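Local atomic coordinates of cytochrome P450 (PDB entry 2RFB), a protein that probably acts as a heme-thiolate monooxygenase, using its bound heme iron to activate molecular oxygen and insert one oxygen atom into a substrate. Residues E79-D84 with V104-K109; V203-P208 with I321-S326; D213-R218 with I312-K317; A241-S244 with K249-K252. All coordinates share one frame; numbering follows the deposited sequence.

Three of the contacts belong to the helical part of this cytochrome P450 and one to its small beta region. Contact 1 is the buried one, helix 75-86 meeting helix 101-111 through thin apolar packing. Contacts 2 and 3 are partly buried and lie side by side, touching each other, their centres about 15 Å apart. They draw on the consecutive helices 175-206 and 211-216, on helix 298-315 and on the loop after it. Contact 2 is polar and uses a water, whereas contact 3 is aliphatic. Contact 4, a surface hairpin across the chain's centre from contacts 1 and 3, relies on backbone hydrogen bonds among charged side chains.

Contact 1: E79-D84 with V104-K109; sequences EETSND and VNIISK
T81 is the one residue of 79-84 that reaches the other helix, where it settles between N105 and I106. Its CB already lies 4.1 Å from CD1 of I106, and from there the two branches part. The methyl branch continues forward: CG2 stands anti to the backbone N and comes to 3.8 Å from N105 CB, with N105 CG slightly farther off. The hydroxyl branch lies on the I106 side, yet OG1 is only in van der Waals contact there, 4.0 Å from I106 CD1. Chi1 of -56° sets OG1 beside its own backbone N, and its hydrogen bond runs back one turn to the carbonyl of F77. A threonine suits this place because its hydroxyl can be satisfied within its own helix while the methyl serves the interface.

N105 follows the same logic. It offers CB to the neighbour, and its amide nitrogen is bonded to the carbonyl of R101 in its own helix. The carbonyl oxygen of N105 is gripped by S108 OG at 2.9 Å and by K109 N, both from the same face of its plane. I106 is buried and also packs on F77 and I78 of helix 75-86 and on L300 and E304 of helix 298-315; its side chain lies about 8 Å from the heme.

In the usual lettering these are helices D and E of the P450 helical core. No hydrogen bond joins the two segments, which implies that carbon packing holds them together here while each helix satisfies its own polar groups.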
loop_
_atom_site.group_PDB
_atom_site.type_symbol
_atom_site.label_atom_id
_atom_site.label_comp_id
_atom_site.label_asym_id
_atom_site.label_seq_id
_atom_site.Cartn_x
_atom_site.Cartn_y
_atom_site.Cartn_z
ATOM N N GLU A 79 7.087 6.641 16.072
ATOM C CA GLU A 79 7.014 6.185 17.459
ATOM C C GLU A 79 6.129 7.076 18.324
ATOM O O GLU A 79 5.253 6.582 19.015
ATOM C CB GLU A 79 8.407 6.169 18.078
ATOM C CG GLU A 79 9.101 4.843 18.092
ATOM C CD GLU A 79 10.630 4.979 18.186
ATOM O OE1 GLU A 79 11.165 5.810 18.976
ATOM O OE2 GLU A 79 11.309 4.241 17.450
ATOM N N GLU A 80 6.389 8.383 18.316
ATOM C CA GLU A 80 5.538 9.347 19.024
ATOM C C GLU A 80 4.084 9.160 18.595
ATOM O O GLU A 80 3.216 8.967 19.429
ATOM C CB GLU A 80 5.979 10.815 18.779
ATOM C CG GLU A 80 4.943 11.883 19.297
ATOM C CD GLU A 80 5.188 13.334 18.795
ATOM O OE1 GLU A 80 5.363 14.218 19.671
ATOM O OE2 GLU A 80 5.198 13.591 17.551
ATOM N N THR A 81 3.822 9.187 17.294
ATOM C CA THR A 81 2.447 9.059 16.840
ATOM C C THR A 81 1.801 7.732 17.274
ATOM O O THR A 81 0.673 7.696 17.824
ATOM C CB THR A 81 2.359 9.217 15.331
ATOM O OG1 THR A 81 2.934 10.471 14.986
ATOM C CG2 THR A 81 0.934 9.191 14.888
ATOM N N SER A 82 2.518 6.645 17.037
ATOM C CA SER A 82 1.954 5.343 17.302
ATOM C C SER A 82 1.630 5.251 18.778
ATOM O O SER A 82 0.568 4.734 19.159
ATOM C CB SER A 82 2.904 4.250 16.844
ATOM O OG SER A 82 2.507 3.012 17.361
ATOM N N ASN A 83 2.496 5.825 19.613
ATOM C CA ASN A 83 2.301 5.726 21.036
ATOM C C ASN A 83 1.110 6.534 21.474
ATOM O O ASN A 83 0.319 6.059 22.281
ATOM C CB ASN A 83 3.563 6.083 21.819
ATOM C CG ASN A 83 3.351 6.002 23.325
ATOM O OD1 ASN A 83 3.461 7.001 24.019
ATOM N ND2 ASN A 83 2.989 4.818 23.820
ATOM N N ASP A 84 0.960 7.737 20.935
ATOM C CA ASP A 84 -0.197 8.598 21.243
ATOM C C ASP A 84 -1.550 7.889 21.010
ATOM O O ASP A 84 -2.462 8.007 21.833
ATOM C CB ASP A 84 -0.160 9.863 20.386
ATOM C CG ASP A 84 0.696 10.961 20.974
ATOM O OD1 ASP A 84 0.795 12.013 20.301
ATOM O OD2 ASP A 84 1.258 10.807 22.090
ATOM N N VAL A 104 -2.307 7.935 8.114
ATOM C CA VAL A 104 -2.708 9.260 7.692
ATOM C C VAL A 104 -1.960 10.383 8.398
ATOM O O VAL A 104 -1.786 11.441 7.830
ATOM C CB VAL A 104 -4.283 9.460 7.710
ATOM C CG1 VAL A 104 -4.842 9.576 9.092
ATOM C CG2 VAL A 104 -4.665 10.688 6.900
ATOM N N ASN A 105 -1.541 10.185 9.648
ATOM C CA ASN A 105 -0.679 11.177 10.331
ATOM C C ASN A 105 0.718 11.204 9.733
ATOM O O ASN A 105 1.289 12.262 9.524
ATOM C CB ASN A 105 -0.575 10.866 11.800
ATOM C CG ASN A 105 -1.675 11.551 12.629
ATOM O OD1 ASN A 105 -1.567 12.729 12.954
ATOM N ND2 ASN A 105 -2.705 10.809 12.994
ATOM N N ILE A 106 1.258 10.023 9.426
ATOM C CA ILE A 106 2.631 9.921 8.996
ATOM C C ILE A 106 2.750 10.557 7.621
ATOM O O ILE A 106 3.682 11.343 7.364
ATOM C CB ILE A 106 3.109 8.426 8.916
ATOM C CG1 ILE A 106 3.002 7.732 10.276
ATOM C CG2 ILE A 106 4.542 8.337 8.413
ATOM C CD1 ILE A 106 3.356 8.651 11.434
ATOM N N ILE A 107 1.792 10.240 6.756
ATOM C CA ILE A 107 1.827 10.735 5.410
ATOM C C ILE A 107 1.627 12.254 5.342
ATOM O O ILE A 107 2.314 12.946 4.575
ATOM C CB ILE A 107 0.915 9.887 4.497
ATOM C CG1 ILE A 107 1.746 9.292 3.359
ATOM C CG2 ILE A 107 -0.287 10.627 4.001
ATOM C CD1 ILE A 107 1.960 10.200 2.230
ATOM N N SER A 108 0.765 12.818 6.179
ATOM C CA SER A 108 0.703 14.263 6.198
ATOM C C SER A 108 2.023 14.918 6.640
ATOM O O SER A 108 2.346 16.058 6.214
ATOM C CB SER A 108 -0.414 14.730 7.093
ATOM O OG SER A 108 -0.038 14.630 8.453
ATOM N N LYS A 109 2.781 14.240 7.508
ATOM C CA LYS A 109 4.055 14.820 7.950
ATOM C C LYS A 109 5.044 14.826 6.801
ATOM O O LYS A 109 5.680 15.833 6.548
ATOM C CB LYS A 109 4.668 14.073 9.134
ATOM C CG LYS A 109 6.128 14.446 9.424
ATOM C CD LYS A 109 6.332 15.554 10.471
ATOM C CE LYS A 109 7.854 15.760 10.600
ATOM N NZ LYS A 109 8.379 16.486 11.799
#

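Contact 2: V203-P208 with I321-S326; sequences VIDENP and IDYKKS
The backbone N-H of I321 donates to D205 OD2 at 2.9 Å, the one direct hydrogen bond between the segments. The bond is nearly straight, 171°, but the donor stands above the carboxylate plane. D205 has CG anti to its own N (chi1 175°), which carries the carboxylate out from helix 175-206 to the loop. Its CB meanwhile packs on CG1 of I321, 3.9 Å away, the two side chains crossing at about a right angle. OD1 turns to Y323, lying in the ring plane at the CE1 edge. A water bridges D205 OD1, E206 OE2 and the hydroxyl of Y323, though it is modelled so close to D205 OD1 and Y323 OH that its exact place is less sure. Y323 OH also bonds Y337 OH, and E206 OE2 forms a salt bridge with R202. One face of the Y323 ring is met by I321 CG2. With an alanine at D205, the I321 N-H would probably lose its acceptor and the water one of its three partners. Aspartate suits the site because a short acid can serve donor and water together. Within the loop, D322 OD1 takes the N-H of K324 at 2.9 Å, an Asx turn in the connection that follows the L helix and here meets the end of 175-206, the long central helix of the P450 fold.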
loop_
_atom_site.group_PDB
_atom_site.type_symbol
_atom_site.label_atom_id
_atom_site.label_comp_id
_atom_site.label_asym_id
_atom_site.label_seq_id
_atom_site.Cartn_x
_atom_site.Cartn_y
_atom_site.Cartn_z
ATOM N N VAL A 203 -2.363 -12.624 12.527
ATOM C CA VAL A 203 -1.375 -13.699 12.675
ATOM C C VAL A 203 -1.234 -13.990 14.170
ATOM O O VAL A 203 -1.266 -15.166 14.586
ATOM C CB VAL A 203 0.008 -13.347 12.058
ATOM C CG1 VAL A 203 1.072 -14.398 12.485
ATOM C CG2 VAL A 203 -0.102 -13.185 10.556
ATOM N N ILE A 204 -1.071 -12.937 14.971
ATOM C CA ILE A 204 -0.858 -13.121 16.407
ATOM C C ILE A 204 -2.015 -13.922 17.043
ATOM O O ILE A 204 -1.774 -14.922 17.724
ATOM C CB ILE A 204 -0.704 -11.799 17.179
ATOM C CG1 ILE A 204 0.480 -10.958 16.651
ATOM C CG2 ILE A 204 -0.551 -12.099 18.666
ATOM C CD1 ILE A 204 1.823 -11.683 16.745
ATOM N N ASP A 205 -3.253 -13.469 16.820
ATOM C CA ASP A 205 -4.465 -14.200 17.176
ATOM C C ASP A 205 -4.392 -15.670 16.799
ATOM O O ASP A 205 -4.813 -16.516 17.564
ATOM C CB ASP A 205 -5.680 -13.569 16.454
ATOM C CG ASP A 205 -6.994 -14.355 16.668
ATOM O OD1 ASP A 205 -7.499 -14.967 15.687
ATOM O OD2 ASP A 205 -7.492 -14.354 17.815
ATOM N N GLU A 206 -3.876 -15.983 15.612
ATOM C CA GLU A 206 -3.900 -17.375 15.122
ATOM C C GLU A 206 -2.694 -18.184 15.579
ATOM O O GLU A 206 -2.717 -19.403 15.588
ATOM C CB GLU A 206 -4.087 -17.439 13.596
ATOM C CG GLU A 206 -5.459 -16.953 13.129
ATOM C CD GLU A 206 -5.529 -16.677 11.616
ATOM O OE1 GLU A 206 -4.497 -16.821 10.901
ATOM O OE2 GLU A 206 -6.635 -16.349 11.117
ATOM N N ASN A 207 -1.640 -17.508 15.998
ATOM C CA ASN A 207 -0.409 -18.199 16.368
ATOM C C ASN A 207 0.100 -17.608 17.657
ATOM O O ASN A 207 1.076 -16.892 17.677
ATOM C CB ASN A 207 0.608 -18.044 15.235
ATOM C CG ASN A 207 0.142 -18.697 13.937
ATOM O OD1 ASN A 207 0.244 -19.896 13.786
ATOM N ND2 ASN A 207 -0.350 -17.906 12.995
ATOM N N PRO A 208 -0.600 -17.855 18.756
ATOM C CA PRO A 208 -0.209 -17.135 19.972
ATOM C C PRO A 208 1.206 -17.384 20.545
ATOM O O PRO A 208 1.666 -16.612 21.384
ATOM C CB PRO A 208 -1.296 -17.533 20.991
ATOM C CG PRO A 208 -1.906 -18.786 20.450
ATOM C CD PRO A 208 -1.776 -18.723 18.954
ATOM N N ILE A 321 -8.906 -12.017 18.828
ATOM C CA ILE A 321 -9.807 -11.185 18.055
ATOM C C ILE A 321 -11.224 -11.559 18.421
ATOM O O ILE A 321 -11.554 -12.716 18.453
ATOM C CB ILE A 321 -9.599 -11.388 16.569
ATOM C CG1 ILE A 321 -8.317 -10.673 16.107
ATOM C CG2 ILE A 321 -10.863 -10.923 15.794
ATOM C CD1 ILE A 321 -7.935 -10.860 14.587
ATOM N N ASP A 322 -12.067 -10.588 18.724
ATOM C CA ASP A 322 -13.467 -10.926 18.997
ATOM C C ASP A 322 -14.272 -11.023 17.712
ATOM O O ASP A 322 -14.676 -10.018 17.166
ATOM C CB ASP A 322 -14.126 -9.921 19.929
ATOM C CG ASP A 322 -15.552 -10.285 20.251
ATOM O OD1 ASP A 322 -16.165 -11.135 19.557
ATOM O OD2 ASP A 322 -16.087 -9.718 21.221
ATOM N N TYR A 323 -14.569 -12.237 17.282
ATOM C CA TYR A 323 -15.213 -12.434 15.990
ATOM C C TYR A 323 -16.725 -12.227 15.935
ATOM O O TYR A 323 -17.314 -12.312 14.847
ATOM C CB TYR A 323 -14.839 -13.822 15.420
ATOM C CG TYR A 323 -13.554 -13.724 14.651
ATOM C CD1 TYR A 323 -12.369 -14.236 15.166
ATOM C CD2 TYR A 323 -13.509 -13.030 13.447
ATOM C CE1 TYR A 323 -11.195 -14.096 14.469
ATOM C CE2 TYR A 323 -12.332 -12.901 12.746
ATOM C CZ TYR A 323 -11.189 -13.430 13.277
ATOM O OH TYR A 323 -10.021 -13.292 12.581
ATOM N N LYS A 324 -17.348 -11.989 17.090
ATOM C CA LYS A 324 -18.755 -11.646 17.155
ATOM C C LYS A 324 -18.977 -10.147 16.882
ATOM O O LYS A 324 -20.120 -9.691 16.856
ATOM C CB LYS A 324 -19.329 -12.029 18.524
ATOM C CG LYS A 324 -19.641 -13.501 18.658
ATOM C CD LYS A 324 -19.915 -13.882 20.101
ATOM C CE LYS A 324 -20.254 -15.378 20.244
ATOM N NZ LYS A 324 -19.004 -16.181 20.166
ATOM N N LYS A 325 -17.882 -9.384 16.747
ATOM C CA LYS A 325 -17.933 -7.961 16.388
ATOM C C LYS A 325 -16.966 -7.598 15.255
ATOM O O LYS A 325 -17.102 -6.549 14.668
ATOM C CB LYS A 325 -17.627 -7.081 17.585
ATOM C CG LYS A 325 -17.974 -7.703 18.923
ATOM C CD LYS A 325 -18.234 -6.671 19.975
ATOM C CE LYS A 325 -18.119 -7.301 21.336
ATOM N NZ LYS A 325 -16.670 -7.627 21.401
ATOM N N SER A 326 -16.012 -8.444 14.926
ATOM C CA SER A 326 -15.038 -8.076 13.925
ATOM C C SER A 326 -15.395 -8.731 12.614
ATOM O O SER A 326 -15.948 -9.818 12.608
ATOM C CB SER A 326 -13.609 -8.492 14.344
ATOM O OG SER A 326 -13.446 -8.322 15.736
HETATM O O HOH W 1 -8.250 -14.828 13.364
#

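Contact 3: D213-R218 with I312-K317; sequences DALKNR and ILNHFK. With SO4 (sulfate ion), chain D.
CD1 of L313 is the atom on which this contact turns. It touches the methyl of A214 at 3.9 Å and lies 4.2 Å from L215 CG, with L215 CD2 close by. The two leucines run past each other in opposite directions, overlapping along their flanks. L313 holds CG beside its backbone N (chi1 -72°), and this directs CD1 across to the short helix 211-216. Alanine fits opposite it, since its single methyl lets the helix backbone come close to the leucine.

The next shell fixes these groups. The other methyl of L313, CD2, meets I204 CD1 near the end of helix 175-206, while its neighbour I312 packs on I197 and I201 of that same helix and on I86 of helix 75-86. From helix 211-216, L215 also rests against N310, and R218, the first residue of helix 218-228, packs on L309 and N310. Helix 298-315 then gives way to F316, whose ring is met near its centre on one face by H315 ND1, and which touches I89 and L342. A sulfate, probably from the crystallisation liquor, lies beside the amide of K317, although the modelled separation is too short to carry weight.

These are the J and L helices of the P450 fold. With A214, L215 and L313 meeting through carbon alone, the contact is aliphatic and probably depends on burial of methyl groups and on shape fit.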
loop_
_atom_site.group_PDB
_atom_site.type_symbol
_atom_site.label_atom_id
_atom_site.label_comp_id
_atom_site.label_asym_id
_atom_site.label_seq_id
_atom_site.Cartn_x
_atom_site.Cartn_y
_atom_site.Cartn_z
ATOM N N ASP A 213 9.090 -14.653 19.166
ATOM C CA ASP A 213 9.902 -14.546 17.965
ATOM C C ASP A 213 9.626 -13.243 17.237
ATOM O O ASP A 213 10.540 -12.648 16.680
ATOM C CB ASP A 213 9.661 -15.685 17.014
ATOM C CG ASP A 213 10.105 -16.996 17.548
ATOM O OD1 ASP A 213 10.985 -17.088 18.462
ATOM O OD2 ASP A 213 9.551 -17.964 16.998
ATOM N N ALA A 214 8.372 -12.806 17.230
ATOM C CA ALA A 214 7.998 -11.548 16.571
ATOM C C ALA A 214 8.768 -10.385 17.188
ATOM O O ALA A 214 9.212 -9.499 16.477
ATOM C CB ALA A 214 6.501 -11.310 16.677
ATOM N N LEU A 215 8.918 -10.402 18.513
ATOM C CA LEU A 215 9.618 -9.334 19.219
ATOM C C LEU A 215 11.098 -9.297 18.888
ATOM O O LEU A 215 11.674 -8.224 18.868
ATOM C CB LEU A 215 9.423 -9.409 20.742
ATOM C CG LEU A 215 8.089 -8.774 21.198
ATOM C CD1 LEU A 215 7.758 -9.047 22.666
ATOM C CD2 LEU A 215 8.057 -7.281 20.882
ATOM N N LYS A 216 11.685 -10.466 18.635
ATOM C CA LYS A 216 13.095 -10.585 18.404
ATOM C C LYS A 216 13.433 -10.286 16.961
ATOM O O LYS A 216 14.595 -10.094 16.629
ATOM C CB LYS A 216 13.589 -11.986 18.784
ATOM C CG LYS A 216 13.742 -12.192 20.276
ATOM C CD LYS A 216 13.828 -13.661 20.618
ATOM C CE LYS A 216 14.424 -13.879 21.994
ATOM N NZ LYS A 216 13.441 -13.597 23.100
ATOM N N ASN A 217 12.430 -10.283 16.097
ATOM C CA ASN A 217 12.634 -9.947 14.695
ATOM C C ASN A 217 11.379 -9.345 14.116
ATOM O O ASN A 217 10.662 -9.983 13.379
ATOM C CB ASN A 217 13.064 -11.181 13.898
ATOM C CG ASN A 217 13.511 -10.863 12.431
ATOM O OD1 ASN A 217 14.003 -11.774 11.751
ATOM N ND2 ASN A 217 13.362 -9.610 11.953
ATOM N N ARG A 218 11.140 -8.088 14.417
ATOM C CA ARG A 218 9.969 -7.395 13.894
ATOM C C ARG A 218 9.922 -7.374 12.375
ATOM O O ARG A 218 8.892 -7.755 11.788
ATOM C CB ARG A 218 9.864 -6.013 14.492
ATOM C CG ARG A 218 9.490 -6.130 15.958
ATOM C CD ARG A 218 9.165 -4.823 16.585
ATOM N NE ARG A 218 10.379 -4.219 17.143
ATOM C CZ ARG A 218 10.902 -3.071 16.724
ATOM N NH1 ARG A 218 10.340 -2.368 15.717
ATOM N NH2 ARG A 218 12.004 -2.642 17.310
ATOM N N ILE A 312 1.892 -2.727 19.504
ATOM C CA ILE A 312 0.720 -3.531 19.794
ATOM C C ILE A 312 1.170 -4.627 20.712
ATOM O O ILE A 312 0.540 -4.924 21.688
ATOM C CB ILE A 312 0.091 -4.105 18.532
ATOM C CG1 ILE A 312 -0.712 -3.050 17.801
ATOM C CG2 ILE A 312 -0.753 -5.356 18.813
ATOM C CD1 ILE A 312 -0.969 -3.485 16.343
ATOM N N LEU A 313 2.296 -5.229 20.424
ATOM C CA LEU A 313 2.714 -6.327 21.275
ATOM C C LEU A 313 3.032 -5.906 22.701
ATOM O O LEU A 313 2.778 -6.697 23.618
ATOM C CB LEU A 313 3.838 -7.139 20.637
ATOM C CG LEU A 313 3.427 -8.013 19.437
ATOM C CD1 LEU A 313 4.666 -8.610 18.804
ATOM C CD2 LEU A 313 2.568 -9.120 19.925
ATOM N N ASN A 314 3.542 -4.684 22.919
ATOM C CA ASN A 314 3.861 -4.256 24.295
ATOM C C ASN A 314 2.663 -3.684 25.067
ATOM O O ASN A 314 2.737 -3.478 26.266
ATOM C CB ASN A 314 5.010 -3.235 24.322
ATOM C CG ASN A 314 6.356 -3.853 23.993
ATOM O OD1 ASN A 314 6.827 -3.763 22.862
ATOM N ND2 ASN A 314 6.971 -4.491 24.962
ATOM N N HIS A 315 1.582 -3.380 24.365
ATOM C CA HIS A 315 0.412 -2.813 24.995
ATOM C C HIS A 315 -0.551 -3.889 25.512
ATOM O O HIS A 315 -1.103 -3.752 26.586
ATOM C CB HIS A 315 -0.316 -1.846 24.038
ATOM C CG HIS A 315 -1.323 -0.995 24.731
ATOM N ND1 HIS A 315 -2.661 -1.320 24.779
ATOM C CD2 HIS A 315 -1.176 0.123 25.486
ATOM C CE1 HIS A 315 -3.301 -0.419 25.513
ATOM N NE2 HIS A 315 -2.425 0.469 25.953
ATOM N N PHE A 316 -0.735 -4.964 24.753
ATOM C CA PHE A 316 -1.628 -6.050 25.175
ATOM C C PHE A 316 -0.869 -7.280 25.743
ATOM O O PHE A 316 0.198 -7.610 25.274
ATOM C CB PHE A 316 -2.530 -6.455 23.988
ATOM C CG PHE A 316 -3.345 -5.312 23.426
ATOM C CD1 PHE A 316 -4.462 -4.830 24.107
ATOM C CD2 PHE A 316 -2.984 -4.708 22.224
ATOM C CE1 PHE A 316 -5.220 -3.755 23.572
ATOM C CE2 PHE A 316 -3.720 -3.641 21.694
ATOM C CZ PHE A 316 -4.834 -3.174 22.353
ATOM N N LYS A 317 -1.415 -7.951 26.748
ATOM C CA LYS A 317 -0.798 -9.188 27.257
ATOM C C LYS A 317 -1.319 -10.393 26.458
ATOM O O LYS A 317 -0.579 -11.337 26.168
ATOM C CB LYS A 317 -1.079 -9.391 28.760
ATOM C CG LYS A 317 -0.186 -8.582 29.738
ATOM C CD LYS A 317 -0.403 -9.014 31.244
ATOM C CE LYS A 317 -1.604 -8.288 31.935
ATOM N NZ LYS A 317 -1.846 -8.630 33.434
HETATM S S SO4 D . -4.134 -6.415 28.338
HETATM O O1 SO4 D . -4.812 -7.383 27.470
HETATM O O2 SO4 D . -4.610 -6.592 29.717
HETATM O O3 SO4 D . -2.686 -6.681 28.397
HETATM O O4 SO4 D . -4.342 -5.042 27.840
#

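Contact 4: A241-S244 with K249-K252; sequences AEDS and KKIK
S244 and I251 form an antiparallel hydrogen-bonded pair in a beta hairpin, strands 244-246 and 249-251 joined by two residues. Both backbone bonds of the pair are made. I251 N donates to S244 O at a short 2.6 Å, almost in line with the carbonyl (172°), and S244 N returns a bond to I251 O at 3.0 Å. Each acceptor also has a CA-H beside it: D243 CA is 3.3 Å from I251 O, and K250 CA approaches S244 O at a longer distance.

The exposed acid beside the pair has its own partner. D243 OD2 accepts from the backbone N of K253, folding the carboxylate over K252, whose CA is 3.2 Å away; the N-H of K252 is taken by D255 OD1. Aspartate suits this spot because its short arm can collect a backbone donor just past the strand end.

On the same side K250, with CG anti to its N (chi1 -164°) and an extended chain, crosses obliquely and lays its CE against D243. Lysine can do this with its methylenes while its ammonium stays near the acid.

The I251 side chain instead shares a face with S244 and packs on W13 of strand 12-15, where a branched apolar side chain suits the aromatic surface; it lies about 9 Å from the side chain of the heme-binding R238. Between the surface charges, K250 NZ stops 4.5 Å from D243 OD1, too far for a salt bridge.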
loop_
_atom_site.group_PDB
_atom_site.type_symbol
_atom_site.label_atom_id
_atom_site.label_comp_id
_atom_site.label_asym_id
_atom_site.label_seq_id
_atom_site.Cartn_x
_atom_site.Cartn_y
_atom_site.Cartn_z
ATOM N N ALA A 241 1.069 -5.030 -24.492
ATOM C CA ALA A 241 1.467 -4.062 -25.520
ATOM C C ALA A 241 1.809 -4.773 -26.809
ATOM O O ALA A 241 1.787 -4.162 -27.870
ATOM C CB ALA A 241 2.665 -3.204 -25.041
ATOM N N GLU A 242 2.138 -6.061 -26.720
ATOM C CA GLU A 242 2.401 -6.880 -27.920
ATOM C C GLU A 242 2.120 -8.329 -27.584
ATOM O O GLU A 242 2.151 -8.705 -26.425
ATOM C CB GLU A 242 3.858 -6.748 -28.380
ATOM C CG GLU A 242 4.889 -7.306 -27.387
ATOM C CD GLU A 242 6.301 -7.255 -27.952
ATOM O OE1 GLU A 242 6.550 -7.863 -29.040
ATOM O OE2 GLU A 242 7.166 -6.596 -27.327
ATOM N N ASP A 243 1.860 -9.132 -28.598
ATOM C CA ASP A 243 1.694 -10.573 -28.475
ATOM C C ASP A 243 2.863 -11.219 -27.765
ATOM O O ASP A 243 4.002 -10.830 -27.975
ATOM C CB ASP A 243 1.603 -11.174 -29.872
ATOM C CG ASP A 243 0.427 -10.638 -30.647
ATOM O OD1 ASP A 243 0.446 -10.693 -31.892
ATOM O OD2 ASP A 243 -0.529 -10.163 -30.002
ATOM N N SER A 244 2.578 -12.217 -26.930
ATOM C CA SER A 244 3.615 -13.014 -26.269
ATOM C C SER A 244 2.997 -14.209 -25.580
ATOM O O SER A 244 1.776 -14.294 -25.411
ATOM C CB SER A 244 4.405 -12.197 -25.274
ATOM O OG SER A 244 3.530 -11.791 -24.252
ATOM N N LYS A 249 0.684 -20.316 -24.192
ATOM C CA LYS A 249 -0.536 -19.610 -24.574
ATOM C C LYS A 249 -0.119 -18.276 -25.144
ATOM O O LYS A 249 0.672 -17.563 -24.505
ATOM C CB LYS A 249 -1.363 -19.296 -23.315
ATOM C CG LYS A 249 -1.841 -20.507 -22.503
ATOM C CD LYS A 249 -2.712 -21.425 -23.371
ATOM C CE LYS A 249 -3.968 -21.835 -22.598
ATOM N NZ LYS A 249 -5.064 -22.186 -23.570
ATOM N N LYS A 250 -0.675 -17.914 -26.300
ATOM C CA LYS A 250 -0.542 -16.557 -26.837
ATOM C C LYS A 250 -1.452 -15.561 -26.122
ATOM O O LYS A 250 -2.663 -15.659 -26.224
ATOM C CB LYS A 250 -0.861 -16.547 -28.323
ATOM C CG LYS A 250 -0.396 -15.314 -29.069
ATOM C CD LYS A 250 -0.131 -15.691 -30.535
ATOM C CE LYS A 250 0.559 -14.578 -31.324
ATOM N NZ LYS A 250 0.789 -15.053 -32.715
ATOM N N ILE A 251 -0.846 -14.629 -25.377
ATOM C CA ILE A 251 -1.521 -13.439 -24.850
ATOM C C ILE A 251 -1.446 -12.376 -25.935
ATOM O O ILE A 251 -0.357 -11.857 -26.216
ATOM C CB ILE A 251 -0.791 -12.860 -23.615
ATOM C CG1 ILE A 251 -0.312 -13.977 -22.667
ATOM C CG2 ILE A 251 -1.626 -11.727 -22.910
ATOM C CD1 ILE A 251 -1.391 -14.567 -21.775
ATOM N N LYS A 252 -2.579 -12.070 -26.568
ATOM C CA LYS A 252 -2.581 -11.126 -27.689
ATOM C C LYS A 252 -2.452 -9.680 -27.227
ATOM O O LYS A 252 -2.807 -9.339 -26.095
ATOM C CB LYS A 252 -3.844 -11.282 -28.533
ATOM C CG LYS A 252 -3.983 -12.623 -29.225
ATOM C CD LYS A 252 -5.021 -12.547 -30.342
ATOM C CE LYS A 252 -5.678 -13.916 -30.634
ATOM N NZ LYS A 252 -6.486 -14.369 -29.437
#